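Local coordinates for D-alanyl-lipoteichoic acid synthetase (Streptococcus pneumoniae, PDB 3BMA), which probably acts in the D-alanylation of lipoteichoic acid at the cell membrane, as a DltD-family member of the SGNH-hydrolase clan, at residues C[58-63]-C[355-360]; C[83-88]-C[119-124]; C[97-102]-C[287-292]; C[266-271]-C[311-316]. The protein carries 1 engineered substitution. One frame throughout, in Å; residues are numbered along the deposited sequence.

Interaction 1 (C[58-63]-C[355-360])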
# COMPACT_ATOMS: atom_id res chain seq x y z
N ALA C 58 6.94 42.24 -34.49
CA ALA C 58 7.81 42.57 -33.36
C ALA C 58 7.63 41.65 -32.15
O ALA C 58 8.32 41.81 -31.15
CB ALA C 58 7.62 44.02 -32.97
N HIS C 59 6.71 40.69 -32.26
CA HIS C 59 6.45 39.67 -31.24
C HIS C 59 7.73 38.92 -30.87
O HIS C 59 8.49 38.55 -31.77
CB HIS C 59 5.38 38.70 -31.76
CG HIS C 59 4.75 37.85 -30.70
ND1 HIS C 59 5.34 36.70 -30.21
CD2 HIS C 59 3.58 37.97 -30.03
CE1 HIS C 59 4.56 36.17 -29.29
NE2 HIS C 59 3.48 36.91 -29.17
N PRO C 60 7.99 38.69 -29.56
CA PRO C 60 9.22 38.05 -29.06
C PRO C 60 9.55 36.68 -29.68
O PRO C 60 10.73 36.33 -29.79
CB PRO C 60 8.96 37.90 -27.56
CG PRO C 60 7.50 38.15 -27.37
CD PRO C 60 7.11 39.09 -28.45
N ALA C 61 8.52 35.93 -30.07
CA ALA C 61 8.70 34.65 -30.74
C ALA C 61 9.21 34.81 -32.18
O ALA C 61 9.97 33.98 -32.67
CB ALA C 61 7.40 33.88 -30.73
N VAL C 62 8.79 35.89 -32.83
CA VAL C 62 9.18 36.19 -34.21
C VAL C 62 10.62 36.71 -34.28
O VAL C 62 11.42 36.24 -35.10
CB VAL C 62 8.19 37.19 -34.87
CG1 VAL C 62 8.66 37.60 -36.26
CG2 VAL C 62 6.80 36.58 -34.96
N LEU C 63 10.96 37.64 -33.39
CA LEU C 63 12.30 38.24 -33.32
C LEU C 63 13.39 37.23 -32.97
O LEU C 63 14.51 37.35 -33.46
CB LEU C 63 12.33 39.39 -32.31
CG LEU C 63 11.42 40.62 -32.50
CD1 LEU C 63 11.66 41.60 -31.37
CD2 LEU C 63 11.64 41.29 -33.85
N LEU C 355 4.55 48.24 -31.57
CA LEU C 355 5.69 49.01 -31.08
C LEU C 355 5.96 48.76 -29.59
O LEU C 355 7.08 48.93 -29.12
CB LEU C 355 5.51 50.51 -31.35
CG LEU C 355 6.15 51.16 -32.59
CD1 LEU C 355 5.84 50.43 -33.90
CD2 LEU C 355 5.74 52.62 -32.69
N GLY C 356 4.92 48.33 -28.87
CA GLY C 356 5.05 47.94 -27.46
C GLY C 356 5.88 46.69 -27.25
O GLY C 356 6.47 46.51 -26.19
N TRP C 357 5.92 45.83 -28.26
CA TRP C 357 6.79 44.66 -28.26
C TRP C 357 8.26 45.04 -28.40
O TRP C 357 9.14 44.32 -27.92
CB TRP C 357 6.42 43.70 -29.39
CG TRP C 357 5.25 42.76 -29.13
CD1 TRP C 357 4.26 42.46 -30.01
CD2 TRP C 357 4.97 42.00 -27.93
NE1 TRP C 357 3.38 41.57 -29.45
CE2 TRP C 357 3.79 41.27 -28.18
CE3 TRP C 357 5.60 41.88 -26.69
CZ2 TRP C 357 3.22 40.43 -27.22
CZ3 TRP C 357 5.03 41.03 -25.74
CH2 TRP C 357 3.85 40.32 -26.01
N LEU C 358 8.52 46.16 -29.07
CA LEU C 358 9.88 46.63 -29.30
C LEU C 358 10.48 47.24 -28.04
O LEU C 358 11.68 47.08 -27.79
CB LEU C 358 9.91 47.64 -30.45
CG LEU C 358 9.70 47.04 -31.85
CD1 LEU C 358 9.66 48.15 -32.87
CD2 LEU C 358 10.79 46.02 -32.19
N ALA C 359 9.65 47.91 -27.26
CA ALA C 359 10.04 48.41 -25.94
C ALA C 359 10.26 47.25 -24.98
O ALA C 359 11.19 47.28 -24.17
CB ALA C 359 8.98 49.36 -25.40
N PHE C 360 9.38 46.25 -25.08
CA PHE C 360 9.46 44.98 -24.35
C PHE C 360 10.82 44.31 -24.62
O PHE C 360 11.53 43.95 -23.68
CB PHE C 360 8.28 44.09 -24.77
CG PHE C 360 8.30 42.69 -24.22
CD1 PHE C 360 7.65 42.39 -23.02
CD2 PHE C 360 8.91 41.65 -24.92
CE1 PHE C 360 7.63 41.09 -22.52
CE2 PHE C 360 8.90 40.34 -24.42
CZ PHE C 360 8.26 40.07 -23.21
O HOH W 1 9.36 41.59 -28.32
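The indole of W357 is the main surface of this contact, where the start of helix 60-66 packs on helix 355-369. With chi1 at -81° its CG sits beside the backbone N, which carries the ring across to the other segment. One indole face is then covered by two successive residues: H59 CA lies over the five-membered ring, and P60 CD over the six-membered ring, 3.7 Å from its centroid. Both are CH-pi contacts almost along the ring normal. The H59 imidazole runs beside the indole with its plane at 66° to it, CD2 coming to 3.7 Å from W357 NE1. Because H59 is the N-cap, its ND1 is already committed, accepting from A61 N at 3.3 Å, and its NE2 makes a weak hydrogen bond to W52 O.

A58 packs at the foot of the W357 side chain. Its CB meets W357 CB and L358 CD2, each 3.8 Å away, and V229 of helix 222-235 covers it further. P60, besides covering the indole, touches F360 CE2 with CG at 3.9 Å; both residues also pack on F46 of strand 43-47 in the parallel sheet. A water donates to A58 O at 3.0 Å and to W357 O at 2.8 Å.

With no direct hydrogen bond between the segments, cohesion comes from dispersion and CH-pi attraction, while the water joins two main-chain carbonyls that could not bond each other.

Interaction 2 (C[83-88]-C[119-124])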
# COMPACT_ATOMS: atom_id res chain seq x y z
N SER C 83 -1.85 34.22 -11.41
CA SER C 83 -0.77 33.66 -10.58
C SER C 83 -1.05 32.30 -9.95
O SER C 83 -0.12 31.50 -9.82
CB SER C 83 -0.34 34.67 -9.50
OG SER C 83 0.14 35.87 -10.09
N LEU C 84 -2.30 32.03 -9.58
CA LEU C 84 -2.67 30.72 -9.02
C LEU C 84 -2.49 29.62 -10.07
O LEU C 84 -1.87 28.60 -9.78
CB LEU C 84 -4.10 30.72 -8.46
CG LEU C 84 -4.44 29.58 -7.48
CD1 LEU C 84 -3.66 29.67 -6.18
CD2 LEU C 84 -5.92 29.54 -7.18
N ASN C 85 -2.99 29.85 -11.28
CA ASN C 85 -2.75 28.94 -12.41
C ASN C 85 -1.26 28.71 -12.68
O ASN C 85 -0.83 27.57 -12.83
CB ASN C 85 -3.43 29.44 -13.68
CG ASN C 85 -4.80 28.83 -13.90
OD1 ASN C 85 -5.00 27.62 -13.73
ND2 ASN C 85 -5.76 29.66 -14.28
N GLN C 86 -0.50 29.80 -12.73
CA GLN C 86 0.93 29.73 -13.03
C GLN C 86 1.67 28.93 -11.97
O GLN C 86 2.48 28.07 -12.30
CB GLN C 86 1.56 31.13 -13.19
CG GLN C 86 1.04 31.96 -14.38
CD GLN C 86 1.37 31.39 -15.76
OE1 GLN C 86 2.11 30.41 -15.89
NE2 GLN C 86 0.83 32.01 -16.79
N TYR C 87 1.37 29.21 -10.70
CA TYR C 87 1.95 28.47 -9.58
C TYR C 87 1.78 26.96 -9.72
O TYR C 87 2.75 26.21 -9.55
CB TYR C 87 1.35 28.93 -8.24
CG TYR C 87 1.94 28.22 -7.05
CD1 TYR C 87 3.25 28.49 -6.64
CD2 TYR C 87 1.21 27.26 -6.35
CE1 TYR C 87 3.80 27.84 -5.55
CE2 TYR C 87 1.77 26.60 -5.26
CZ TYR C 87 3.06 26.90 -4.86
OH TYR C 87 3.63 26.26 -3.78
N PHE C 88 0.57 26.53 -10.04
CA PHE C 88 0.27 25.10 -10.18
C PHE C 88 0.93 24.49 -11.41
O PHE C 88 1.39 23.35 -11.36
CB PHE C 88 -1.24 24.86 -10.16
CG PHE C 88 -1.85 25.03 -8.80
CD1 PHE C 88 -1.39 24.29 -7.71
CD2 PHE C 88 -2.89 25.93 -8.59
CE1 PHE C 88 -1.94 24.46 -6.45
CE2 PHE C 88 -3.45 26.09 -7.34
CZ PHE C 88 -2.98 25.36 -6.27
N ALA C 119 -14.08 29.99 -13.88
CA ALA C 119 -14.37 29.28 -15.13
C ALA C 119 -13.14 29.15 -16.02
O ALA C 119 -13.00 28.17 -16.75
CB ALA C 119 -15.51 29.97 -15.88
N ALA C 120 -12.26 30.15 -15.96
CA ALA C 120 -10.98 30.12 -16.69
C ALA C 120 -9.97 29.17 -16.06
O ALA C 120 -9.34 28.38 -16.76
CB ALA C 120 -10.40 31.53 -16.81
N PHE C 121 -9.83 29.24 -14.73
CA PHE C 121 -8.92 28.37 -13.96
C PHE C 121 -9.09 26.87 -14.24
O PHE C 121 -8.09 26.16 -14.38
CB PHE C 121 -9.09 28.63 -12.46
CG PHE C 121 -8.09 27.91 -11.58
CD1 PHE C 121 -6.91 28.54 -11.21
CD2 PHE C 121 -8.34 26.62 -11.10
CE1 PHE C 121 -5.98 27.89 -10.41
CE2 PHE C 121 -7.41 25.97 -10.29
CZ PHE C 121 -6.23 26.61 -9.94
N GLN C 122 -10.34 26.42 -14.30
CA GLN C 122 -10.73 25.02 -14.47
C GLN C 122 -10.12 24.36 -15.71
O GLN C 122 -9.84 23.16 -15.71
CB GLN C 122 -12.25 24.91 -14.60
CG GLN C 122 -13.01 25.09 -13.30
CD GLN C 122 -14.50 25.28 -13.51
OE1 GLN C 122 -15.28 25.26 -12.55
NE2 GLN C 122 -14.92 25.46 -14.76
N GLN C 123 -9.92 25.17 -16.75
CA GLN C 123 -9.41 24.69 -18.01
C GLN C 123 -7.92 24.36 -17.97
O GLN C 123 -7.46 23.49 -18.71
CB GLN C 123 -9.69 25.72 -19.11
CG GLN C 123 -11.17 26.02 -19.30
CD GLN C 123 -11.43 27.04 -20.40
OE1 GLN C 123 -10.98 26.88 -21.54
NE2 GLN C 123 -12.18 28.09 -20.07
N TYR C 124 -7.17 25.03 -17.09
CA TYR C 124 -5.71 24.93 -17.10
C TYR C 124 -5.14 24.13 -15.93
O TYR C 124 -3.94 23.88 -15.86
CB TYR C 124 -5.07 26.32 -17.20
CG TYR C 124 -5.78 27.29 -18.13
CD1 TYR C 124 -6.03 26.96 -19.47
CD2 TYR C 124 -6.20 28.54 -17.68
CE1 TYR C 124 -6.69 27.84 -20.32
CE2 TYR C 124 -6.85 29.43 -18.52
CZ TYR C 124 -7.10 29.07 -19.84
OH TYR C 124 -7.74 29.95 -20.68
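F121 and N85 set the orientation here, lying almost flat against each other where the helical segments 83-88 and 119-124 run nearly parallel, 11° apart, with their axes 10.1 Å from each other at closest approach. F121 has CG anti to its backbone N (chi1 -173°), which swings the ring toward helix 83-90. The N85 carboxamide covers one face of that ring with the two planes only 19° apart. Its OD1 stands above the rim of the ring, 3.3 Å from F121 CD1, while ND2 reaches back toward the F121 main chain at CA, 3.4 Å away. ND2 also approaches Y124 in the plane of the tyrosine ring, at its edge, 3.6 Å from CD2. The asparagine thus fills the groove between F121 and Y124 without a hydrogen bond to either.

F88 and L84, from the helix that carries N85, meet the outer end of the F121 ring. F88 crosses it at about a right angle, with CD2 near the plane of F121 and 3.7 Å from its CZ. L84 CD2 comes obliquely to CE1 of F121 at 3.6 Å. Beyond the two segments, F125 meets both F88 and F121, Y116 meets F121, and helix 141-153 packs on L84 and F88, so the phenyl group belongs to a wider aromatic cluster. The Y124 hydroxyl is hydrogen-bonded to G79 O.

Helices 83-90 and 118-124 follow strands 72-76 and 101-105 of the parallel sheet; their near-parallel, side-by-side packing is consistent with the layered alpha/beta fold of the SGNH-hydrolase clan.

Interaction 3 (C[97-102]-C[287-292])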
# COMPACT_ATOMS: atom_id res chain seq x y z
N LEU C 97 13.02 24.75 -13.98
CA LEU C 97 13.02 26.16 -13.59
C LEU C 97 14.21 26.51 -12.70
O LEU C 97 14.58 27.68 -12.61
CB LEU C 97 11.72 26.53 -12.87
CG LEU C 97 10.39 26.45 -13.63
CD1 LEU C 97 9.27 26.83 -12.69
CD2 LEU C 97 10.38 27.34 -14.87
N GLU C 98 14.78 25.50 -12.04
CA GLU C 98 15.91 25.64 -11.11
C GLU C 98 17.10 26.37 -11.73
O GLU C 98 17.61 25.96 -12.78
CB GLU C 98 16.34 24.25 -10.61
CG GLU C 98 17.29 24.26 -9.41
CD GLU C 98 16.58 24.39 -8.07
OE1 GLU C 98 15.36 24.11 -8.00
OE2 GLU C 98 17.24 24.76 -7.07
N ASN C 99 17.52 27.46 -11.07
CA ASN C 99 18.62 28.35 -11.48
C ASN C 99 18.49 28.94 -12.89
O ASN C 99 19.46 28.99 -13.64
CB ASN C 99 20.00 27.68 -11.32
CG ASN C 99 20.18 26.97 -10.00
OD1 ASN C 99 20.31 25.75 -9.96
ND2 ASN C 99 20.19 27.72 -8.90
N LYS C 100 17.28 29.37 -13.24
CA LYS C 100 17.02 29.82 -14.60
C LYS C 100 16.36 31.19 -14.72
O LYS C 100 15.85 31.72 -13.75
CB LYS C 100 16.23 28.75 -15.37
CG LYS C 100 17.11 28.00 -16.35
CD LYS C 100 16.94 26.50 -16.25
CE LYS C 100 18.07 25.80 -17.00
NZ LYS C 100 18.07 24.33 -16.75
N GLN C 101 16.41 31.77 -15.91
CA GLN C 101 15.75 33.04 -16.17
C GLN C 101 14.36 32.81 -16.74
O GLN C 101 14.16 31.93 -17.58
CB GLN C 101 16.58 33.90 -17.12
CG GLN C 101 17.84 34.48 -16.51
CD GLN C 101 18.57 35.42 -17.46
OE1 GLN C 101 18.73 35.13 -18.65
NE2 GLN C 101 19.01 36.56 -16.94
N VAL C 102 13.39 33.60 -16.26
CA VAL C 102 12.02 33.59 -16.81
C VAL C 102 11.50 35.02 -17.09
O VAL C 102 12.08 36.01 -16.63
CB VAL C 102 11.00 32.83 -15.90
CG1 VAL C 102 11.50 31.43 -15.50
CG2 VAL C 102 10.63 33.64 -14.67
N LYS C 287 12.57 29.71 -3.94
CA LYS C 287 12.94 28.33 -3.66
C LYS C 287 13.72 27.70 -4.81
O LYS C 287 14.67 26.95 -4.59
CB LYS C 287 11.70 27.48 -3.39
CG LYS C 287 11.02 27.72 -2.05
CD LYS C 287 9.67 27.01 -2.04
CE LYS C 287 9.03 27.05 -0.67
NZ LYS C 287 7.80 26.22 -0.63
N SER C 288 13.32 28.02 -6.04
CA SER C 288 13.92 27.45 -7.25
C SER C 288 15.11 28.26 -7.75
O SER C 288 15.78 27.85 -8.69
CB SER C 288 12.89 27.31 -8.36
OG SER C 288 11.69 26.72 -7.90
N LYS C 289 15.35 29.41 -7.10
CA LYS C 289 16.41 30.36 -7.47
C LYS C 289 16.29 30.85 -8.92
O LYS C 289 17.29 30.92 -9.63
CB LYS C 289 17.83 29.79 -7.23
CG LYS C 289 18.09 29.27 -5.82
CD LYS C 289 19.56 28.93 -5.65
CE LYS C 289 19.80 28.09 -4.41
NZ LYS C 289 19.28 26.70 -4.57
N VAL C 290 15.07 31.17 -9.35
CA VAL C 290 14.91 31.70 -10.71
C VAL C 290 15.14 33.22 -10.72
O VAL C 290 14.90 33.89 -9.71
CB VAL C 290 13.57 31.28 -11.44
CG1 VAL C 290 12.96 30.02 -10.84
CG2 VAL C 290 12.55 32.40 -11.47
N ASN C 291 15.64 33.72 -11.84
CA ASN C 291 15.87 35.15 -12.02
C ASN C 291 14.86 35.70 -13.02
O ASN C 291 15.09 35.67 -14.23
CB ASN C 291 17.31 35.42 -12.47
CG ASN C 291 17.67 36.90 -12.46
OD1 ASN C 291 17.02 37.72 -11.80
ND2 ASN C 291 18.73 37.24 -13.18
N PRO C 292 13.72 36.20 -12.52
CA PRO C 292 12.64 36.68 -13.37
C PRO C 292 12.79 38.14 -13.76
O PRO C 292 13.30 38.96 -12.99
CB PRO C 292 11.41 36.51 -12.48
CG PRO C 292 11.93 36.64 -11.09
CD PRO C 292 13.38 36.33 -11.09
O HOH W 2 20.68 30.65 -9.33
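Two neighbouring strands of the parallel five-stranded sheet, 101-105 and 291-296, start side by side here, within the alpha/beta fold expected of the SGNH-hydrolase clan. The tight part is the sheet itself. K100 O accepts from N291 N at 2.8 Å in the plane of the carbonyl, and the ladder goes on with a weak bond from V102 N to N291 O. On one face V102 CG2, in the crowded position between its backbone N and carbonyl carbon, reaches P292 CB at 3.7 Å and V290 CG2 at 3.9 Å, and F285 of helix 274-287 packs on all three residues. On the opposite face Q101 and N291 point the same way with their amide planes 40° apart. Their polar ends bond outside the pair, Q101 to R42 and F367 O, N291 to T372 O. L368 and F367 of helix 355-369 pack on Q101 and N291 respectively, so helices cover both faces.

Ahead of the strands the side chains of N99 and K289 are exposed and the contact loosens among them, although the backbone stays joined by a straight bond from N99 N to S288 O, 3.0 Å long at 167°, nearly along the C=O axis. L97 to K100 make a type II turn, while K289 leaves helix 274-287. E98 OE2 and K289 NZ form a long salt bridge of 3.8 Å, and K289 packs on P39 of the third subunit. N99 ND2 lies 3.5 Å from K289 CD, alongside the lysine chain, and donates at 3.0 Å to a water that donates weakly to K289 O.

Interaction 4 (C[266-271]-C[311-316]); sequences SFTYLK and EDMYQQ
The irregular loop 266-271 passes beside the first turns of helix 311-326, T268 CA coming within 6.5 Å of M313 CA. M313 fills the gap between them and is the largest contributor. Its CG is anti to the backbone N, aiming the chain at the loop, and bends at chi2 (-84°) and chi3 then lay the thioether along the loop backbone. SD accepts a weak hydrogen bond from Y269 N, 3.3 Å long. The same sulfur approaches the Y269 ring obliquely, 4.6 Å from its centroid and 44° off the normal, a Met-aromatic contact. The methyl CE reaches F267 O at 3.4 Å.

Y269 continues toward the helix, where its CE1 and Y314 CD2 meet rim to rim at 4.2 Å; the Y314 hydroxyl goes on to P297 O. L270 crosses the Q316 side chain at about a right angle, and its CD2 lies 3.6 Å from Q316 O. L270 N is bonded weakly to T268 OG1, as in an ST turn.

One soft sulfur thus serves the loop twice, as acceptor for a main-chain N-H and as partner of an aromatic ring. Besides the apolar packing of L270 on Q316 and of Y269 on Y314, the contact relies on these weak, polarisable interactions, with hydrogen bonds from R310 to F267 O and from K320 to L270 O beside it.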
# COMPACT_ATOMS: atom_id res chain seq x y z
N SER C 266 -15.47 53.79 -10.95
CA SER C 266 -15.20 53.38 -9.56
C SER C 266 -14.39 52.07 -9.49
O SER C 266 -14.32 51.43 -8.44
CB SER C 266 -16.50 53.27 -8.76
OG SER C 266 -17.31 52.20 -9.22
N PHE C 267 -13.78 51.71 -10.63
CA PHE C 267 -12.86 50.57 -10.73
C PHE C 267 -11.57 50.83 -9.96
O PHE C 267 -10.91 51.85 -10.17
CB PHE C 267 -12.50 50.33 -12.21
CG PHE C 267 -13.38 49.33 -12.91
CD1 PHE C 267 -12.82 48.43 -13.82
CD2 PHE C 267 -14.75 49.27 -12.69
CE1 PHE C 267 -13.61 47.49 -14.49
CE2 PHE C 267 -15.55 48.34 -13.35
CZ PHE C 267 -14.98 47.45 -14.26
N THR C 268 -11.23 49.91 -9.06
CA THR C 268 -9.97 49.98 -8.30
C THR C 268 -9.26 48.63 -8.24
O THR C 268 -9.88 47.58 -8.04
CB THR C 268 -10.18 50.58 -6.87
OG1 THR C 268 -8.93 50.57 -6.16
CG2 THR C 268 -11.21 49.79 -6.06
N TYR C 269 -7.94 48.65 -8.43
CA TYR C 269 -7.16 47.42 -8.40
C TYR C 269 -6.29 47.31 -7.15
O TYR C 269 -5.35 46.51 -7.11
CB TYR C 269 -6.30 47.27 -9.67
CG TYR C 269 -7.08 47.31 -10.96
CD1 TYR C 269 -6.62 48.07 -12.04
CD2 TYR C 269 -8.27 46.59 -11.12
CE1 TYR C 269 -7.32 48.11 -13.24
CE2 TYR C 269 -8.98 46.63 -12.31
CZ TYR C 269 -8.50 47.39 -13.36
OH TYR C 269 -9.20 47.43 -14.55
N LEU C 270 -6.60 48.12 -6.15
CA LEU C 270 -5.80 48.16 -4.94
C LEU C 270 -6.12 47.00 -4.01
O LEU C 270 -5.28 46.57 -3.22
CB LEU C 270 -5.98 49.49 -4.21
CG LEU C 270 -5.19 50.69 -4.74
CD1 LEU C 270 -5.76 52.00 -4.19
CD2 LEU C 270 -3.70 50.57 -4.41
N LYS C 271 -7.35 46.50 -4.11
CA LYS C 271 -7.82 45.42 -3.25
C LYS C 271 -8.05 44.17 -4.09
O LYS C 271 -8.86 44.19 -5.02
CB LYS C 271 -9.09 45.82 -2.51
CG LYS C 271 -8.91 46.99 -1.54
CD LYS C 271 -10.23 47.33 -0.86
CE LYS C 271 -10.03 48.19 0.38
NZ LYS C 271 -11.27 48.32 1.17
N GLU C 311 -6.11 57.15 -13.60
CA GLU C 311 -4.65 57.05 -13.72
C GLU C 311 -3.96 57.11 -12.36
O GLU C 311 -2.92 56.49 -12.17
CB GLU C 311 -4.10 58.17 -14.61
CG GLU C 311 -4.41 58.02 -16.09
CD GLU C 311 -3.82 59.13 -16.94
OE1 GLU C 311 -2.65 59.52 -16.69
OE2 GLU C 311 -4.51 59.60 -17.87
N ASP C 312 -4.56 57.87 -11.44
CA ASP C 312 -4.07 57.97 -10.06
C ASP C 312 -4.17 56.65 -9.30
O ASP C 312 -3.29 56.33 -8.50
CB ASP C 312 -4.81 59.09 -9.30
CG ASP C 312 -6.32 59.01 -9.48
OD1 ASP C 312 -7.02 58.57 -8.53
OD2 ASP C 312 -6.81 59.39 -10.56
N MET C 313 -5.25 55.90 -9.56
CA MET C 313 -5.44 54.56 -9.00
C MET C 313 -4.47 53.59 -9.65
O MET C 313 -3.80 52.83 -8.95
CB MET C 313 -6.89 54.09 -9.20
CG MET C 313 -7.21 52.63 -8.78
SD MET C 313 -6.83 51.33 -10.00
CE MET C 313 -7.71 51.91 -11.44
N TYR C 314 -4.39 53.64 -10.98
CA TYR C 314 -3.58 52.70 -11.76
C TYR C 314 -2.09 52.71 -11.41
O TYR C 314 -1.45 51.66 -11.42
CB TYR C 314 -3.77 52.93 -13.26
CG TYR C 314 -3.33 51.77 -14.12
CD1 TYR C 314 -2.09 51.79 -14.77
CD2 TYR C 314 -4.13 50.64 -14.27
CE1 TYR C 314 -1.67 50.72 -15.55
CE2 TYR C 314 -3.72 49.56 -15.05
CZ TYR C 314 -2.49 49.61 -15.70
OH TYR C 314 -2.07 48.55 -16.47
N GLN C 315 -1.54 53.88 -11.12
CA GLN C 315 -0.14 53.98 -10.71
C GLN C 315 0.04 53.65 -9.24
O GLN C 315 1.13 53.25 -8.82
CB GLN C 315 0.44 55.36 -11.04
CG GLN C 315 0.40 55.75 -12.53
CD GLN C 315 1.16 54.79 -13.44
OE1 GLN C 315 2.22 54.26 -13.08
NE2 GLN C 315 0.62 54.57 -14.64
N GLN C 316 -1.03 53.81 -8.46
CA GLN C 316 -1.02 53.46 -7.04
C GLN C 316 -1.01 51.95 -6.81
O GLN C 316 -0.48 51.47 -5.80
CB GLN C 316 -2.21 54.11 -6.33
CG GLN C 316 -2.03 54.33 -4.84
CD GLN C 316 -3.27 54.91 -4.18
OE1 GLN C 316 -3.56 54.61 -3.02
NE2 GLN C 316 -4.01 55.74 -4.92

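Overall arrangement
From the N terminus, interaction 1 opens first, at 58-63, and closes last, when helix 355-369 returns to the start of helix 60-66; the loop so formed encloses the other three. Interaction 2 opens at 83-88 and closes at 119-124, joining two helices that follow strands of the sheet. Interaction 3 starts between these segments and ends at 287-292, so it crosses interaction 2 while pairing the central strand 101-105 with its neighbour 291-296. Interaction 4, from 266-271 to 311-316, comes wholly after interaction 2 but crosses interaction 3, tying the loop before helix 274-287 to helix 311-326. Interactions 2 and 3 approach most closely, with nearest atoms about 5 Å apart.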